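Local atomic coordinates of nitroreductase family protein (PDB entry 3G14), a protein that probably works as an oxidoreductase of the nitroreductase family, whose members typically use FMN to pass electrons from NAD(P)H to nitro compounds and related acceptors. Residues 47-52 and 137-142; 31-36 and 115-120; 22-27 and 180-185; 106-111 and 145-150. All coordinates share one frame; numbering follows the deposited sequence.

Contact 1 (47-52 and 137-142); sequences KFIVVE and LKIPDN
Leu137 and Ile49 bury the most surface here, and Val51 extends the patch two residues further along the strand. The contact is apolar throughout. Ile49 leads with its outermost methyl: CD1 sits 3.8 Å from Ile139 CD1, the two side chains crossing at a slant, and also lies 4.0 Å from Leu137 CB. It meets Ile139 at its end and Leu137 from the root out to CD1. CG1 of Ile49 is anti to the carbonyl carbon, beside the backbone N, and an extended second torsion (chi2 171°) carries CD1 out to the loop. Val51 and Leu137 approach tip to tip. Val51 CG2 points into the fork of the leucine, with Leu137 CD1 and CD2 each 4.0 Å away. Lys138, the first residue to leave helical angles, has a positive phi of 63°; with that turn in the backbone, Leu137 and Ile139 both direct their CB atoms at the strand, while the lysine chain leads away.

Around this patch lies the alpha/beta framework of the nitroreductase fold. Strand 46-51 is flanked by antiparallel strand 80-86 and parallel strand 173-175. Leu137 also touches Val83 of strand 80-86, and Val51 packs on Leu56 and Ile60 of helix 54-63. The end of helix 130-137 and its following loop thus lie beside helix 54-63 on one face of the sheet.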
loop_
_atom_site.group_PDB
_atom_site.type_symbol
_atom_site.label_atom_id
_atom_site.label_comp_id
_atom_site.label_asym_id
_atom_site.label_seq_id
_atom_site.Cartn_x
_atom_site.Cartn_y
_atom_site.Cartn_z
ATOM N N LYS B 47 6.597 -10.926 -6.400
ATOM C CA LYS B 47 7.846 -11.307 -5.770
ATOM C C LYS B 47 8.787 -10.112 -5.817
ATOM O O LYS B 47 8.522 -9.136 -6.549
ATOM C CB LYS B 47 8.464 -12.513 -6.499
ATOM C CG LYS B 47 7.580 -13.781 -6.528
ATOM C CD LYS B 47 8.256 -14.962 -7.260
ATOM C CE LYS B 47 7.519 -16.278 -7.001
ATOM N NZ LYS B 47 6.140 -16.300 -7.463
ATOM N N PHE B 48 9.863 -10.193 -5.026
ATOM C CA PHE B 48 10.855 -9.123 -4.858
ATOM C C PHE B 48 12.202 -9.615 -5.339
ATOM O O PHE B 48 12.622 -10.747 -5.002
ATOM C CB PHE B 48 10.928 -8.701 -3.370
ATOM C CG PHE B 48 9.624 -8.202 -2.878
ATOM C CD1 PHE B 48 9.189 -6.917 -3.240
ATOM C CD2 PHE B 48 8.787 -9.016 -2.109
ATOM C CE1 PHE B 48 7.940 -6.439 -2.861
ATOM C CE2 PHE B 48 7.522 -8.531 -1.700
ATOM C CZ PHE B 48 7.106 -7.242 -2.073
ATOM N N ILE B 49 12.877 -8.776 -6.115
ATOM C CA ILE B 49 14.291 -9.023 -6.453
ATOM C C ILE B 49 15.119 -8.017 -5.659
ATOM O O ILE B 49 14.895 -6.786 -5.745
ATOM C CB ILE B 49 14.577 -8.847 -7.942
ATOM C CG1 ILE B 49 13.589 -9.652 -8.791
ATOM C CG2 ILE B 49 16.050 -9.173 -8.270
ATOM C CD1 ILE B 49 13.709 -9.329 -10.334
ATOM N N VAL B 50 16.038 -8.545 -4.852
ATOM C CA VAL B 50 17.058 -7.731 -4.185
ATOM C C VAL B 50 18.199 -7.536 -5.180
ATOM O O VAL B 50 18.811 -8.493 -5.626
ATOM C CB VAL B 50 17.578 -8.381 -2.873
ATOM C CG1 VAL B 50 18.797 -7.598 -2.276
ATOM C CG2 VAL B 50 16.459 -8.501 -1.848
ATOM N N VAL B 51 18.465 -6.300 -5.559
ATOM C CA VAL B 51 19.552 -6.045 -6.523
ATOM C C VAL B 51 20.778 -5.473 -5.803
ATOM O O VAL B 51 20.731 -4.318 -5.290
ATOM C CB VAL B 51 19.129 -5.090 -7.661
ATOM C CG1 VAL B 51 20.323 -4.840 -8.595
ATOM C CG2 VAL B 51 17.871 -5.617 -8.380
ATOM N N GLU B 52 21.866 -6.262 -5.788
ATOM C CA GLU B 52 23.135 -5.869 -5.142
ATOM C C GLU B 52 24.261 -5.590 -6.126
ATOM O O GLU B 52 25.204 -4.882 -5.777
ATOM C CB GLU B 52 23.633 -6.927 -4.141
ATOM C CG GLU B 52 22.703 -7.115 -2.942
ATOM C CD GLU B 52 23.289 -7.963 -1.797
ATOM O OE1 GLU B 52 24.491 -8.318 -1.810
ATOM O OE2 GLU B 52 22.513 -8.254 -0.859
ATOM N N LEU B 137 17.257 -7.641 -15.318
ATOM C CA LEU B 137 16.981 -8.574 -14.219
ATOM C C LEU B 137 16.446 -9.940 -14.687
ATOM O O LEU B 137 16.128 -10.796 -13.868
ATOM C CB LEU B 137 16.044 -7.918 -13.216
ATOM C CG LEU B 137 16.468 -6.511 -12.718
ATOM C CD1 LEU B 137 15.581 -5.957 -11.583
ATOM C CD2 LEU B 137 17.920 -6.529 -12.285
ATOM N N LYS B 138 16.343 -10.108 -16.007
ATOM C CA LYS B 138 15.952 -11.370 -16.636
ATOM C C LYS B 138 14.524 -11.768 -16.238
ATOM O O LYS B 138 14.236 -12.924 -15.921
ATOM C CB LYS B 138 17.036 -12.442 -16.380
ATOM C CG LYS B 138 18.345 -12.102 -17.123
ATOM C CD LYS B 138 19.601 -12.746 -16.539
ATOM C CE LYS B 138 20.863 -12.149 -17.178
ATOM N NZ LYS B 138 22.060 -13.007 -16.947
ATOM N N ILE B 139 13.624 -10.779 -16.293
ATOM C CA ILE B 139 12.228 -10.951 -15.869
ATOM C C ILE B 139 11.419 -11.326 -17.103
ATOM O O ILE B 139 11.465 -10.608 -18.092
ATOM C CB ILE B 139 11.662 -9.637 -15.264
ATOM C CG1 ILE B 139 12.461 -9.218 -14.006
ATOM C CG2 ILE B 139 10.126 -9.778 -14.998
ATOM C CD1 ILE B 139 12.116 -7.858 -13.456
ATOM N N PRO B 140 10.675 -12.459 -17.063
ATOM C CA PRO B 140 9.751 -12.766 -18.186
ATOM C C PRO B 140 8.853 -11.576 -18.585
ATOM O O PRO B 140 8.333 -10.853 -17.728
ATOM C CB PRO B 140 8.905 -13.934 -17.647
ATOM C CG PRO B 140 9.819 -14.612 -16.649
ATOM C CD PRO B 140 10.645 -13.491 -16.015
ATOM N N ASP B 141 8.675 -11.402 -19.890
ATOM C CA ASP B 141 7.987 -10.230 -20.425
ATOM C C ASP B 141 6.479 -10.213 -20.159
ATOM O O ASP B 141 5.850 -9.179 -20.338
ATOM C CB ASP B 141 8.244 -10.095 -21.931
ATOM C CG ASP B 141 8.293 -8.640 -22.410
ATOM O OD1 ASP B 141 8.304 -7.661 -21.590
ATOM O OD2 ASP B 141 8.346 -8.479 -23.645
ATOM N N ASN B 142 5.909 -11.327 -19.711
ATOM C CA ASN B 142 4.489 -11.357 -19.290
ATOM C C ASN B 142 4.261 -10.815 -17.858
ATOM O O ASN B 142 3.139 -10.717 -17.419
ATOM C CB ASN B 142 3.892 -12.770 -19.432
ATOM C CG ASN B 142 4.599 -13.803 -18.535
ATOM O OD1 ASN B 142 5.808 -13.864 -18.495
ATOM N ND2 ASN B 142 3.835 -14.538 -17.757
#

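Contact 2 (31-36 and 115-120); sequences IDMAMR and ATDEGY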
loop_
_atom_site.group_PDB
_atom_site.type_symbol
_atom_site.label_atom_id
_atom_site.label_comp_id
_atom_site.label_asym_id
_atom_site.label_seq_id
_atom_site.Cartn_x
_atom_site.Cartn_y
_atom_site.Cartn_z
ATOM N N ILE B 31 11.360 -8.019 4.545
ATOM C CA ILE B 31 10.642 -8.873 3.611
ATOM C C ILE B 31 9.488 -9.621 4.311
ATOM O O ILE B 31 8.397 -9.793 3.756
ATOM C CB ILE B 31 11.577 -9.858 2.850
ATOM C CG1 ILE B 31 12.683 -9.096 2.083
ATOM C CG2 ILE B 31 10.744 -10.693 1.837
ATOM C CD1 ILE B 31 12.208 -8.030 1.029
ATOM N N ASP B 32 9.735 -10.114 5.524
ATOM C CA ASP B 32 8.694 -10.724 6.335
ATOM C C ASP B 32 7.488 -9.799 6.552
ATOM O O ASP B 32 6.347 -10.230 6.450
ATOM C CB ASP B 32 9.253 -11.139 7.691
ATOM C CG ASP B 32 8.241 -11.875 8.515
ATOM O OD1 ASP B 32 7.831 -12.988 8.115
ATOM O OD2 ASP B 32 7.846 -11.329 9.549
HETATM N N MSE B 33 7.747 -8.526 6.809
HETATM C CA MSE B 33 6.648 -7.561 6.905
HETATM C C MSE B 33 5.827 -7.521 5.618
HETATM O O MSE B 33 4.623 -7.512 5.675
HETATM C CB MSE B 33 7.170 -6.204 7.345
HETATM C CG MSE B 33 7.708 -6.325 8.814
HETATM SE SE MSE B 33 8.340 -4.634 9.489
HETATM C CE MSE B 33 10.067 -5.235 10.165
ATOM N N ALA B 34 6.469 -7.563 4.463
ATOM C CA ALA B 34 5.758 -7.666 3.192
ATOM C C ALA B 34 4.971 -8.966 3.057
ATOM O O ALA B 34 3.836 -8.965 2.566
ATOM C CB ALA B 34 6.724 -7.477 2.017
HETATM N N MSE B 35 5.561 -10.075 3.505
HETATM C CA MSE B 35 4.902 -11.380 3.447
HETATM C C MSE B 35 3.610 -11.362 4.263
HETATM O O MSE B 35 2.680 -12.118 3.968
HETATM C CB MSE B 35 5.821 -12.483 3.955
HETATM C CG MSE B 35 7.046 -12.724 3.090
HETATM SE SE MSE B 35 6.651 -13.371 1.329
HETATM C CE MSE B 35 6.466 -11.685 0.412
ATOM N N ARG B 36 3.554 -10.505 5.283
ATOM C CA ARG B 36 2.378 -10.443 6.175
ATOM C C ARG B 36 1.324 -9.440 5.695
ATOM O O ARG B 36 0.330 -9.183 6.400
ATOM C CB ARG B 36 2.833 -10.079 7.578
ATOM C CG ARG B 36 3.600 -11.188 8.264
ATOM C CD ARG B 36 4.159 -10.649 9.552
ATOM N NE ARG B 36 5.113 -11.564 10.176
ATOM C CZ ARG B 36 4.804 -12.593 10.962
ATOM N NH1 ARG B 36 3.552 -12.890 11.272
ATOM N NH2 ARG B 36 5.781 -13.318 11.479
ATOM N N ALA B 115 11.540 -0.800 6.302
ATOM C CA ALA B 115 12.886 -0.182 6.161
ATOM C C ALA B 115 13.079 0.948 7.142
ATOM O O ALA B 115 14.106 1.017 7.799
ATOM C CB ALA B 115 13.127 0.347 4.741
ATOM N N THR B 116 12.108 1.863 7.199
ATOM C CA THR B 116 12.142 2.978 8.133
ATOM C C THR B 116 12.306 2.503 9.588
ATOM O O THR B 116 13.161 3.002 10.329
ATOM C CB THR B 116 10.868 3.827 8.026
ATOM O OG1 THR B 116 10.655 4.217 6.657
ATOM C CG2 THR B 116 10.971 5.048 8.947
ATOM N N ASP B 117 11.479 1.535 9.981
ATOM C CA ASP B 117 11.573 0.860 11.290
ATOM C C ASP B 117 12.959 0.294 11.602
ATOM O O ASP B 117 13.370 0.303 12.769
ATOM C CB ASP B 117 10.489 -0.246 11.336
ATOM C CG ASP B 117 10.494 -1.042 12.606
ATOM O OD1 ASP B 117 10.240 -0.466 13.668
ATOM O OD2 ASP B 117 10.756 -2.258 12.532
ATOM N N GLU B 118 13.645 -0.232 10.589
ATOM C CA GLU B 118 14.980 -0.845 10.744
ATOM C C GLU B 118 16.127 0.161 10.560
ATOM O O GLU B 118 17.297 -0.211 10.634
ATOM C CB GLU B 118 15.151 -2.030 9.774
ATOM C CG GLU B 118 14.153 -3.190 9.938
ATOM C CD GLU B 118 14.146 -3.853 11.297
ATOM O OE1 GLU B 118 15.160 -3.784 12.001
ATOM O OE2 GLU B 118 13.106 -4.477 11.631
ATOM N N GLY B 119 15.791 1.434 10.350
ATOM C CA GLY B 119 16.780 2.500 10.311
ATOM C C GLY B 119 17.347 2.740 8.934
ATOM O O GLY B 119 18.451 3.301 8.795
ATOM N N TYR B 120 16.581 2.317 7.924
ATOM C CA TYR B 120 16.953 2.458 6.524
ATOM C C TYR B 120 16.032 3.422 5.778
ATOM O O TYR B 120 14.834 3.461 6.008
ATOM C CB TYR B 120 16.957 1.085 5.827
ATOM C CG TYR B 120 17.967 0.095 6.388
ATOM C CD1 TYR B 120 19.299 0.449 6.561
ATOM C CD2 TYR B 120 17.577 -1.202 6.713
ATOM C CE1 TYR B 120 20.220 -0.464 7.079
ATOM C CE2 TYR B 120 18.486 -2.132 7.228
ATOM C CZ TYR B 120 19.806 -1.756 7.414
ATOM O OH TYR B 120 20.702 -2.673 7.916
#
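Met33, a selenomethionine, pushes its terminal methyl up against two carboxylates at the end of helix 99-117. Its CE is 3.5 Å from Glu118 OE2 and 3.9 Å from Asp117 OD2. The Met33 side chain meets Glu118 obliquely and crosses Asp117 at about a right angle. A methyl beside selenium probably carries a slight positive charge, so two oxygens are reasonable neighbours for it. Met33 runs out extended to SE and then bends at its last torsion (chi3 -131°), while Glu118 folds at chi2 (-59°), bringing its carboxylate round to the methyl. Just after Glu118, Gly119 has positive phi; Tyr120 N bonds back to Ala115 O at 2.8 Å and Gly119 N to Thr116 O, the pair making a Schellman motif.

At the C-terminal end of helix 24-35, Arg36, just past the helix, reaches back one turn to Asp32. Its NE forms a salt bridge with Asp32 OD2 at 2.8 Å, nearly straight and in the guanidinium plane. Asp32 OD2 also takes a weak bond from Arg36 NH2 and is hydrogen-bonded to Tyr5 OH of the second subunit, which helps fix the carboxylate.

The contact joins helices 24-35 and 99-117 at the dimer interface. Helix 4-10 lies against Asp117 through Val7 of the same chain, Met33 packs on Tyr5 of the second subunit, and Glu118 folds back onto Lys26 and Ile30 of helix 24-35.

Contact 3 (22-27 and 180-185); sequences IDRDKL and TSFMES
Leu27 and Phe182 form the close-packed half of this contact, in which a type I turn, Phe182 to Ser185, led by an ST motif at Ser181, docks against the first turn of helix 24-35. It ties the segment following strand 173-175 back to an N-terminal helix of the nitroreductase fold. Leu27 CD2 rests 3.7 Å from Phe182 CZ, the two side chains coming from opposite directions. Phe182 is buried, and its ring also packs on Leu173 and Ile175 of strand 173-175 and on Leu28.

Arg24 forms the looser, solvent-facing half. With CG anti to the backbone N (chi1 -176°) and the chain extended as far as NE, it slides past the phenylalanine in the opposite direction. The guanidinium and ring planes are only 14° apart, yet the groups are displaced, and NE lies 4.0 Å from Phe182 CE2. Arg24 NH2 stops 3.8 Å from Met183 O, which lies at the guanidinium edge. Water fills the polar role instead: it accepts from Arg24 NH2 at 3.0 Å and donates to Phe182 O at 2.7 Å, with a weak second donation to Ser185 O. Phe182 O thus takes this water as well as the turn's own bond from Ser185 N.

The turn is braced from within. Ser181 OG receives Glu184 N at 3.1 Å and is held in addition by Asp170, while Ser185 OG donates to Ser181 O at 2.7 Å, the hydroxyl approaching nearly in line with the carbonyl, at 162°.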
loop_
_atom_site.group_PDB
_atom_site.type_symbol
_atom_site.label_atom_id
_atom_site.label_comp_id
_atom_site.label_asym_id
_atom_site.label_seq_id
_atom_site.Cartn_x
_atom_site.Cartn_y
_atom_site.Cartn_z
ATOM N N ILE B 22 23.779 -3.343 4.319
ATOM C CA ILE B 22 22.500 -3.703 4.941
ATOM C C ILE B 22 22.722 -4.921 5.796
ATOM O O ILE B 22 23.439 -5.823 5.383
ATOM C CB ILE B 22 21.435 -4.045 3.864
ATOM C CG1 ILE B 22 21.222 -2.855 2.909
ATOM C CG2 ILE B 22 20.123 -4.548 4.514
ATOM C CD1 ILE B 22 20.710 -1.607 3.547
ATOM N N ASP B 23 22.125 -4.952 6.986
ATOM C CA ASP B 23 22.209 -6.140 7.842
ATOM C C ASP B 23 21.249 -7.203 7.328
ATOM O O ASP B 23 20.056 -6.935 7.193
ATOM C CB ASP B 23 21.871 -5.780 9.291
ATOM C CG ASP B 23 22.980 -4.983 9.985
ATOM O OD1 ASP B 23 24.170 -5.149 9.622
ATOM O OD2 ASP B 23 22.661 -4.203 10.919
ATOM N N ARG B 24 21.751 -8.415 7.066
ATOM C CA ARG B 24 20.937 -9.467 6.434
ATOM C C ARG B 24 19.657 -9.775 7.224
ATOM O O ARG B 24 18.579 -9.958 6.644
ATOM C CB ARG B 24 21.772 -10.751 6.267
ATOM C CG ARG B 24 21.055 -11.884 5.528
ATOM C CD ARG B 24 22.017 -13.020 5.171
ATOM N NE ARG B 24 21.365 -14.021 4.321
ATOM C CZ ARG B 24 20.575 -14.992 4.781
ATOM N NH1 ARG B 24 20.332 -15.118 6.083
ATOM N NH2 ARG B 24 20.026 -15.854 3.941
ATOM N N ASP B 25 19.786 -9.845 8.550
ATOM C CA ASP B 25 18.653 -10.133 9.425
ATOM C C ASP B 25 17.582 -9.024 9.323
ATOM O O ASP B 25 16.371 -9.304 9.286
ATOM C CB ASP B 25 19.128 -10.269 10.864
ATOM C CG ASP B 25 19.544 -8.936 11.474
ATOM O OD1 ASP B 25 20.515 -8.319 10.955
ATOM O OD2 ASP B 25 18.875 -8.496 12.450
ATOM N N LYS B 26 18.035 -7.770 9.267
ATOM C CA LYS B 26 17.108 -6.640 9.132
ATOM C C LYS B 26 16.395 -6.691 7.791
ATOM O O LYS B 26 15.188 -6.535 7.741
ATOM C CB LYS B 26 17.814 -5.299 9.309
ATOM C CG LYS B 26 18.385 -4.999 10.712
ATOM C CD LYS B 26 18.665 -3.496 10.823
ATOM C CE LYS B 26 19.622 -3.113 11.934
ATOM N NZ LYS B 26 19.683 -4.099 13.001
ATOM N N LEU B 27 17.127 -6.944 6.708
ATOM C CA LEU B 27 16.498 -7.167 5.393
ATOM C C LEU B 27 15.440 -8.277 5.415
ATOM O O LEU B 27 14.338 -8.127 4.847
ATOM C CB LEU B 27 17.548 -7.551 4.364
ATOM C CG LEU B 27 17.037 -7.802 2.930
ATOM C CD1 LEU B 27 16.326 -6.567 2.336
ATOM C CD2 LEU B 27 18.182 -8.260 2.078
ATOM N N THR B 180 16.477 -16.698 -9.171
ATOM C CA THR B 180 17.618 -17.058 -8.327
ATOM C C THR B 180 17.320 -16.697 -6.853
ATOM O O THR B 180 17.235 -15.528 -6.482
ATOM C CB THR B 180 18.913 -16.357 -8.792
ATOM O OG1 THR B 180 19.201 -16.743 -10.146
ATOM C CG2 THR B 180 20.105 -16.719 -7.888
ATOM N N SER B 181 17.155 -17.733 -6.045
ATOM C CA SER B 181 16.856 -17.617 -4.624
ATOM C C SER B 181 17.846 -16.758 -3.831
ATOM O O SER B 181 19.058 -17.014 -3.833
ATOM C CB SER B 181 16.838 -19.019 -4.020
ATOM O OG SER B 181 16.666 -18.963 -2.619
ATOM N N PHE B 182 17.326 -15.747 -3.139
ATOM C CA PHE B 182 18.153 -14.931 -2.254
ATOM C C PHE B 182 18.679 -15.816 -1.109
ATOM O O PHE B 182 19.881 -15.844 -0.808
ATOM C CB PHE B 182 17.363 -13.763 -1.643
ATOM C CG PHE B 182 18.175 -12.925 -0.700
ATOM C CD1 PHE B 182 18.941 -11.857 -1.174
ATOM C CD2 PHE B 182 18.217 -13.224 0.664
ATOM C CE1 PHE B 182 19.709 -11.091 -0.305
ATOM C CE2 PHE B 182 18.993 -12.460 1.545
ATOM C CZ PHE B 182 19.742 -11.401 1.062
HETATM N N MSE B 183 17.764 -16.501 -0.448
HETATM C CA MSE B 183 18.138 -17.155 0.811
HETATM C C MSE B 183 18.984 -18.396 0.615
HETATM O O MSE B 183 19.709 -18.769 1.525
HETATM C CB MSE B 183 16.925 -17.482 1.662
HETATM C CG MSE B 183 16.253 -16.263 2.358
HETATM SE SE MSE B 183 14.590 -16.917 2.944
HETATM C CE MSE B 183 15.286 -17.898 4.500
ATOM N N GLU B 184 18.905 -19.029 -0.547
ATOM C CA GLU B 184 19.680 -20.237 -0.795
ATOM C C GLU B 184 21.024 -19.923 -1.427
ATOM O O GLU B 184 21.839 -20.814 -1.598
ATOM C CB GLU B 184 18.918 -21.186 -1.710
ATOM C CG GLU B 184 17.562 -21.633 -1.183
ATOM C CD GLU B 184 16.802 -22.424 -2.229
ATOM O OE1 GLU B 184 17.430 -23.293 -2.864
ATOM O OE2 GLU B 184 15.595 -22.175 -2.435
ATOM N N SER B 185 21.265 -18.670 -1.798
ATOM C CA SER B 185 22.513 -18.327 -2.483
ATOM C C SER B 185 23.601 -17.857 -1.511
ATOM O O SER B 185 23.313 -17.318 -0.438
ATOM C CB SER B 185 22.261 -17.266 -3.561
ATOM O OG SER B 185 21.480 -17.814 -4.623
HETATM O O HOH W 1 21.376 -15.215 1.343
#

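Contact 4 (106-111 and 145-150); sequences IAMEHI and VVALTP
Helix 106-111 lies over strand 145-150 and runs almost exactly alongside it, the short axes 9.9 Å apart and 6° from parallel, with Met108 and Ala147 closest at the CA level. Nearly everything that spans the gap belongs to Met108, a selenomethionine whose methyl is laid on the strand backbone. Its CE is 3.5 Å from Ala147 O and 3.6 Å from Leu148 CA, with Ala147 CB at 4.0 Å beside it. CG leaves anti to the backbone N, and a bend at chi2 (58°) followed by another at SE turns the methyl onto the peptide after Ala147. Thr149 closes the other side with its CG2, 4.2 Å from Met108 CE. That methyl occupies the crowded position between backbone N and carbonyl carbon because OG1 takes the place anti to N (chi1 174°). From there OG1 donates to Pro150 O at 2.7 Å and accepts from Cys123 N, so the buried hydroxyl is used both ways.

This is the helix-on-sheet layer at the centre of the nitroreductase fold. Val146 and Ala147 both pair with Ala84 of the antiparallel strand 80-86. With helical angles at Val146 and extended ones at Ala147, the geometry fits a classic beta bulge, and both CB atoms point to the helix side. Met108 also packs on Ala84 and Trp124. Away from the strand, the helix meets the second subunit: Glu109 OE2 bonds His110 NE2 of the second subunit, and His110 NE2 in turn bonds Glu109 OE2 of that subunit, a reciprocal pair across the dimer interface.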
loop_
_atom_site.group_PDB
_atom_site.type_symbol
_atom_site.label_atom_id
_atom_site.label_comp_id
_atom_site.label_asym_id
_atom_site.label_seq_id
_atom_site.Cartn_x
_atom_site.Cartn_y
_atom_site.Cartn_z
ATOM N N ILE B 106 0.459 -2.351 -1.649
ATOM C CA ILE B 106 0.279 -2.661 -0.209
ATOM C C ILE B 106 1.573 -3.254 0.304
ATOM O O ILE B 106 2.152 -2.785 1.288
ATOM C CB ILE B 106 -0.919 -3.647 0.043
ATOM C CG1 ILE B 106 -2.282 -3.016 -0.278
ATOM C CG2 ILE B 106 -0.981 -4.106 1.530
ATOM C CD1 ILE B 106 -3.478 -4.016 -0.238
ATOM N N ALA B 107 2.062 -4.308 -0.368
ATOM C CA ALA B 107 3.255 -5.033 0.098
ATOM C C ALA B 107 4.509 -4.176 0.033
ATOM O O ALA B 107 5.339 -4.196 0.959
ATOM C CB ALA B 107 3.451 -6.382 -0.698
HETATM N N MSE B 108 4.654 -3.418 -1.051
HETATM C CA MSE B 108 5.767 -2.485 -1.163
HETATM C C MSE B 108 5.732 -1.395 -0.067
HETATM O O MSE B 108 6.789 -0.973 0.397
HETATM C CB MSE B 108 5.792 -1.840 -2.568
HETATM C CG MSE B 108 7.027 -1.020 -2.812
HETATM SE SE MSE B 108 8.762 -2.029 -2.611
HETATM C CE MSE B 108 9.272 -1.581 -4.493
ATOM N N GLU B 109 4.555 -0.950 0.376
ATOM C CA GLU B 109 4.525 0.029 1.483
ATOM C C GLU B 109 4.956 -0.649 2.806
ATOM O O GLU B 109 5.510 0.030 3.700
ATOM C CB GLU B 109 3.159 0.719 1.608
ATOM C CG GLU B 109 3.104 1.874 2.620
ATOM C CD GLU B 109 4.048 3.030 2.302
ATOM O OE1 GLU B 109 4.777 2.929 1.264
ATOM O OE2 GLU B 109 4.065 4.006 3.092
ATOM N N HIS B 110 4.698 -1.957 2.956
ATOM C CA HIS B 110 5.236 -2.704 4.096
ATOM C C HIS B 110 6.782 -2.728 4.044
ATOM O O HIS B 110 7.445 -2.575 5.083
ATOM C CB HIS B 110 4.635 -4.141 4.191
ATOM C CG HIS B 110 3.238 -4.185 4.743
ATOM N ND1 HIS B 110 2.795 -5.193 5.586
ATOM C CD2 HIS B 110 2.164 -3.393 4.514
ATOM C CE1 HIS B 110 1.523 -4.970 5.896
ATOM N NE2 HIS B 110 1.115 -3.898 5.249
ATOM N N ILE B 111 7.340 -2.889 2.837
ATOM C CA ILE B 111 8.824 -2.829 2.634
ATOM C C ILE B 111 9.335 -1.476 3.099
ATOM O O ILE B 111 10.264 -1.377 3.927
ATOM C CB ILE B 111 9.219 -2.988 1.142
ATOM C CG1 ILE B 111 8.792 -4.359 0.581
ATOM C CG2 ILE B 111 10.745 -2.772 0.947
ATOM C CD1 ILE B 111 9.583 -5.515 1.104
ATOM N N VAL B 145 6.880 -4.851 -13.876
ATOM C CA VAL B 145 7.688 -4.191 -12.841
ATOM C C VAL B 145 6.839 -3.056 -12.254
ATOM O O VAL B 145 6.587 -2.048 -12.909
ATOM C CB VAL B 145 9.079 -3.700 -13.367
ATOM C CG1 VAL B 145 9.918 -3.072 -12.217
ATOM C CG2 VAL B 145 9.824 -4.875 -14.086
ATOM N N VAL B 146 6.403 -3.225 -11.021
ATOM C CA VAL B 146 5.492 -2.255 -10.406
ATOM C C VAL B 146 6.210 -0.999 -9.878
ATOM O O VAL B 146 5.814 0.133 -10.168
ATOM C CB VAL B 146 4.615 -2.939 -9.316
ATOM C CG1 VAL B 146 3.670 -1.925 -8.594
ATOM C CG2 VAL B 146 3.803 -4.139 -9.880
ATOM N N ALA B 147 7.233 -1.215 -9.059
ATOM C CA ALA B 147 7.982 -0.163 -8.411
ATOM C C ALA B 147 9.285 -0.751 -7.932
ATOM O O ALA B 147 9.481 -1.961 -7.969
ATOM C CB ALA B 147 7.186 0.477 -7.230
ATOM N N LEU B 148 10.188 0.144 -7.580
ATOM C CA LEU B 148 11.470 -0.216 -6.990
ATOM C C LEU B 148 11.873 0.869 -5.996
ATOM O O LEU B 148 11.376 1.989 -6.032
ATOM C CB LEU B 148 12.508 -0.443 -8.108
ATOM C CG LEU B 148 12.888 0.716 -9.038
ATOM C CD1 LEU B 148 14.075 1.529 -8.489
ATOM C CD2 LEU B 148 13.189 0.185 -10.440
ATOM N N THR B 149 12.800 0.538 -5.106
ATOM C CA THR B 149 13.344 1.509 -4.174
ATOM C C THR B 149 14.793 1.196 -3.819
ATOM O O THR B 149 15.160 -0.001 -3.608
ATOM C CB THR B 149 12.494 1.533 -2.865
ATOM O OG1 THR B 149 13.103 2.393 -1.876
ATOM C CG2 THR B 149 12.367 0.138 -2.294
ATOM N N PRO B 150 15.624 2.254 -3.698
ATOM C CA PRO B 150 16.909 2.040 -3.037
ATOM C C PRO B 150 16.666 1.679 -1.557
ATOM O O PRO B 150 15.614 1.957 -1.002
ATOM C CB PRO B 150 17.570 3.416 -3.096
ATOM C CG PRO B 150 16.373 4.386 -3.185
ATOM C CD PRO B 150 15.410 3.682 -4.046
#

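How the contacts relate
Contacts 1 and 4 meet through the same sheet: Phe48 turns its ring to the other side of strand 46-51, where Phe48 CZ lies 4.0 Å from Ala107 CB. Contacts 2 and 4 share helix 99-117, and a probable hydrogen bond joins His110 ND1 to Met33 O at 3.0 Å; both also reach the second subunit. Contacts 2 and 3 share helix 24-35, where Tyr120 OH and Asp23 N are 2.8 Å apart. Contacts 3 and 4 stay separate, about 7 Å between nearest atoms. Acetate ions, probably from the crystallisation liquor, are bound near contacts 2 and 1: one about 3 Å from the Glu118 side chain, another about 6 Å from that of Ile139.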